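Extracellular matrix-binding protein EbhA (Staphylococcus aureus, PDB 2DGJ) probably contributes to adhesion of the bacterium to extracellular matrix, this piece being a rod-like string of helical FIVAR and GA modules from a giant cell wall-associated protein. Local coordinates at residues D12-A15 with T16-Q20; Q35-A38 with A39-I43. All coordinates share one frame; numbering follows the deposited sequence.

In the fold
Both contacts are local, between residues about one turn apart, and both lie in the first FIVAR region of this fragment, toward one end of the rod, with centres about 15 Å apart. Contact 1, on the short helix 13-18, is a surface contact held by polar side chains: a threonine folded back on a carbonyl, a weak ion pair and a capped helix start. Contact 2, midway along the long helix 27-46, is partly buried and mostly alanine; its backbone bonds do the local work while its methyl groups meet neighbouring helices and a second subunit. The two helices meet where Glu13 OE2 packs on Val37 CG1 and Glu13 OE1 forms a long, weak ion pair with Lys41 NZ.

Contact 1: D12-A15 with T16-Q20; sequences DENA and TKQTQ
Thr16 lays its hydroxyl over the carbonyl of Asp12, one turn back, and crosses the Asp12 side chain at about a right angle. With OG1 beside its own backbone N (chi1 -62°), the hydroxyl donates to Asp12 O at 2.8 Å, arriving from above the carbonyl plane. The same oxygen takes the Thr16 N-H almost head-on, also at 2.8 Å, so one residue grips a single acceptor twice. Asp12 OD2 sits 3.1 Å from Thr16 OG1, but the angle is too poor for a hydrogen bond; this carboxylate forms its salt bridge with Lys68, which also makes a weak bond to Thr16 OG1. Next along the turn, the side chains of Glu13 and Lys17 run side by side, pointing the same way. The lysine is extended, its CE 3.9 Å from Glu13 CG, and its ammonium makes a weak salt bridge from NZ to Glu13 OE2 at 3.4 Å. Lys17 NZ also pairs with Asp34 on helix 27-46, and the nearby positive charge probably eases the closeness of the Glu13 and Asp34 carboxylates.

All this belongs to the short helix 13-18 in the FIVAR region of a rod built from three-helix bundles. Beneath the ion pair, Lys17 N bonds to Glu13 O in ordinary i to i+4 fashion. At the end of the helix Gln18 N donates to Ala15 O at 3.0 Å, an i to i+3 bond. Gln18 CG sits just beyond the backbone oxygen of Asn14, and the side chains of Asn14 and Gln18 lie alongside, their terminal amide planes 51° apart. Thr19 then occupies the N-cap position of the following helix: its OG1 reaches back to Thr16 O and also makes a weak capping bond to Tyr22 N.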
loop_
_atom_site.group_PDB
_atom_site.type_symbol
_atom_site.label_atom_id
_atom_site.label_comp_id
_atom_site.label_asym_id
_atom_site.label_seq_id
_atom_site.Cartn_x
_atom_site.Cartn_y
_atom_site.Cartn_z
ATOM N N ASP A 12 16.480 25.051 -8.665
ATOM C CA ASP A 12 15.629 23.987 -9.172
ATOM C C ASP A 12 15.301 22.879 -8.184
ATOM O O ASP A 12 14.569 21.953 -8.522
ATOM C CB ASP A 12 16.264 23.401 -10.433
ATOM C CG ASP A 12 15.269 22.639 -11.291
ATOM O OD1 ASP A 12 14.087 23.040 -11.332
ATOM O OD2 ASP A 12 15.673 21.652 -11.941
ATOM N N GLU A 13 15.823 22.977 -6.966
ATOM C CA GLU A 13 15.565 21.956 -5.955
ATOM C C GLU A 13 14.079 21.692 -5.728
ATOM O O GLU A 13 13.581 20.602 -6.031
ATOM C CB GLU A 13 16.219 22.332 -4.621
ATOM C CG GLU A 13 15.822 21.407 -3.476
ATOM C CD GLU A 13 16.674 21.591 -2.235
ATOM O OE1 GLU A 13 16.767 22.733 -1.736
ATOM O OE2 GLU A 13 17.244 20.587 -1.757
ATOM N N ASN A 14 13.375 22.683 -5.187
ATOM C CA ASN A 14 11.951 22.538 -4.910
ATOM C C ASN A 14 11.175 21.980 -6.093
ATOM O O ASN A 14 10.348 21.081 -5.931
ATOM C CB ASN A 14 11.351 23.881 -4.486
ATOM C CG ASN A 14 9.838 23.819 -4.308
ATOM O OD1 ASN A 14 9.084 23.827 -5.283
ATOM N ND2 ASN A 14 9.392 23.748 -3.057
ATOM N N ALA A 15 11.452 22.504 -7.282
ATOM C CA ALA A 15 10.771 22.052 -8.490
ATOM C C ALA A 15 11.085 20.583 -8.760
ATOM O O ALA A 15 10.188 19.777 -9.010
ATOM C CB ALA A 15 11.185 22.915 -9.689
ATOM N N THR A 16 12.365 20.238 -8.695
ATOM C CA THR A 16 12.797 18.867 -8.930
ATOM C C THR A 16 12.142 17.925 -7.932
ATOM O O THR A 16 11.779 16.802 -8.272
ATOM C CB THR A 16 14.336 18.732 -8.811
ATOM O OG1 THR A 16 14.968 19.550 -9.805
ATOM C CG2 THR A 16 14.765 17.283 -9.012
ATOM N N LYS A 17 11.986 18.394 -6.698
ATOM C CA LYS A 17 11.385 17.582 -5.651
ATOM C C LYS A 17 9.884 17.405 -5.800
ATOM O O LYS A 17 9.299 16.526 -5.166
ATOM C CB LYS A 17 11.695 18.170 -4.271
ATOM C CG LYS A 17 13.125 17.927 -3.811
ATOM C CD LYS A 17 13.349 18.454 -2.404
ATOM C CE LYS A 17 14.713 18.043 -1.867
ATOM N NZ LYS A 17 14.921 18.533 -0.475
ATOM N N GLN A 18 9.262 18.230 -6.632
ATOM C CA GLN A 18 7.823 18.136 -6.852
ATOM C C GLN A 18 7.528 17.128 -7.952
ATOM O O GLN A 18 6.395 16.652 -8.092
ATOM C CB GLN A 18 7.250 19.500 -7.258
ATOM C CG GLN A 18 7.125 20.518 -6.130
ATOM C CD GLN A 18 6.108 20.109 -5.082
ATOM O OE1 GLN A 18 6.324 19.161 -4.327
ATOM N NE2 GLN A 18 4.985 20.822 -5.037
ATOM N N THR A 19 8.553 16.796 -8.732
ATOM C CA THR A 19 8.391 15.863 -9.839
ATOM C C THR A 19 8.302 14.405 -9.412
ATOM O O THR A 19 8.818 14.013 -8.364
ATOM C CB THR A 19 9.545 15.987 -10.856
ATOM O OG1 THR A 19 10.776 15.589 -10.237
ATOM C CG2 THR A 19 9.657 17.423 -11.363
ATOM N N GLN A 20 7.645 13.612 -10.254
ATOM C CA GLN A 20 7.466 12.186 -10.036
ATOM C C GLN A 20 8.820 11.485 -10.184
ATOM O O GLN A 20 9.078 10.458 -9.548
ATOM C CB GLN A 20 6.462 11.650 -11.061
ATOM C CG GLN A 20 6.087 10.177 -10.920
ATOM C CD GLN A 20 7.182 9.254 -11.382
ATOM O OE1 GLN A 20 7.892 9.560 -12.342
ATOM N NE2 GLN A 20 7.321 8.111 -10.714
#

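Contact 2: Q35-A38 with A39-I43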
loop_
_atom_site.group_PDB
_atom_site.type_symbol
_atom_site.label_atom_id
_atom_site.label_comp_id
_atom_site.label_asym_id
_atom_site.label_seq_id
_atom_site.Cartn_x
_atom_site.Cartn_y
_atom_site.Cartn_z
ATOM N N GLN A 35 21.370 15.798 -0.660
ATOM C CA GLN A 35 22.632 16.119 -0.004
ATOM C C GLN A 35 23.551 16.932 -0.906
ATOM O O GLN A 35 24.393 17.688 -0.421
ATOM C CB GLN A 35 23.340 14.839 0.450
ATOM C CG GLN A 35 22.621 14.118 1.580
ATOM C CD GLN A 35 22.313 15.044 2.734
ATOM O OE1 GLN A 35 23.216 15.595 3.365
ATOM N NE2 GLN A 35 21.026 15.226 3.015
ATOM N N ALA A 36 23.389 16.774 -2.216
ATOM C CA ALA A 36 24.207 17.507 -3.175
ATOM C C ALA A 36 23.775 18.968 -3.164
ATOM O O ALA A 36 24.611 19.876 -3.178
ATOM C CB ALA A 36 24.046 16.916 -4.577
ATOM N N VAL A 37 22.461 19.186 -3.131
ATOM C CA VAL A 37 21.913 20.537 -3.104
ATOM C C VAL A 37 22.368 21.262 -1.843
ATOM O O VAL A 37 22.807 22.408 -1.900
ATOM C CB VAL A 37 20.374 20.511 -3.133
ATOM C CG1 VAL A 37 19.809 21.913 -3.013
ATOM C CG2 VAL A 37 19.907 19.877 -4.427
ATOM N N ALA A 38 22.254 20.588 -0.702
ATOM C CA ALA A 38 22.657 21.168 0.572
ATOM C C ALA A 38 24.132 21.532 0.512
ATOM O O ALA A 38 24.544 22.602 0.968
ATOM C CB ALA A 38 22.399 20.181 1.702
ATOM N N ALA A 39 24.926 20.639 -0.064
ATOM C CA ALA A 39 26.354 20.867 -0.200
ATOM C C ALA A 39 26.606 22.094 -1.085
ATOM O O ALA A 39 27.448 22.940 -0.775
ATOM C CB ALA A 39 27.010 19.645 -0.807
ATOM N N ALA A 40 25.865 22.175 -2.188
ATOM C CA ALA A 40 25.994 23.279 -3.134
ATOM C C ALA A 40 25.741 24.618 -2.449
ATOM O O ALA A 40 26.524 25.551 -2.590
ATOM C CB ALA A 40 25.019 23.093 -4.303
ATOM N N LYS A 41 24.645 24.702 -1.700
ATOM C CA LYS A 41 24.308 25.936 -0.998
ATOM C C LYS A 41 25.478 26.400 -0.146
ATOM O O LYS A 41 25.893 27.555 -0.213
ATOM C CB LYS A 41 23.084 25.735 -0.092
ATOM C CG LYS A 41 21.772 25.518 -0.819
ATOM C CD LYS A 41 20.639 25.315 0.182
ATOM C CE LYS A 41 19.322 24.973 -0.501
ATOM N NZ LYS A 41 18.281 24.614 0.501
ATOM N N ALA A 42 26.001 25.492 0.668
ATOM C CA ALA A 42 27.114 25.795 1.552
ATOM C C ALA A 42 28.330 26.273 0.763
ATOM O O ALA A 42 28.942 27.287 1.099
ATOM C CB ALA A 42 27.470 24.565 2.373
ATOM N N ILE A 43 28.668 25.537 -0.290
ATOM C CA ILE A 43 29.807 25.883 -1.128
ATOM C C ILE A 43 29.597 27.233 -1.803
ATOM O O ILE A 43 30.517 28.050 -1.862
ATOM C CB ILE A 43 30.045 24.808 -2.208
ATOM C CG1 ILE A 43 30.537 23.518 -1.550
ATOM C CG2 ILE A 43 31.051 25.315 -3.240
ATOM C CD1 ILE A 43 30.699 22.349 -2.505
#
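Val37 holds CG1 anti to its backbone N (chi1 176°), and Lys41 sets CG beside its own N (chi1 -69°) with the rest of the chain extended; together these bring Val37 CG1 and Lys41 CE to 4.0 Å. This is i to i+4 packing on the long helix 27-46, in the FIVAR region of a rod made of three-helix bundles. Lys41 CG lies 3.5 Å from Val37 O, beyond the oxygen, which accepts Lys41 N at 2.9 Å, nearly straight. The Lys41 side chain touches Ile10 of helix 3-11.

Most of the other residues are alanines, and the small methyls sit against carbonyls of the preceding turn: Ala40 CB lies 3.3 Å from Val37 O, and Ala40 also packs on Leu6 and Ile10 of helix 3-11 and on Val64 of helix 55-70. Ala36 likewise packs on Val64 and Thr67, so these two alanines help build the bundle interior. Ala39 instead packs on Thr191 of the second subunit, where Gln35 hydrogen-bonds through OE1 to Thr191 and through NE2 to Asn188. Behind that interface, Ala39 N donates to Gln35 O at 3.0 Å, coming from above the carbonyl plane, while Ala39 CB rests 3.3 Å from the same Gln35 O.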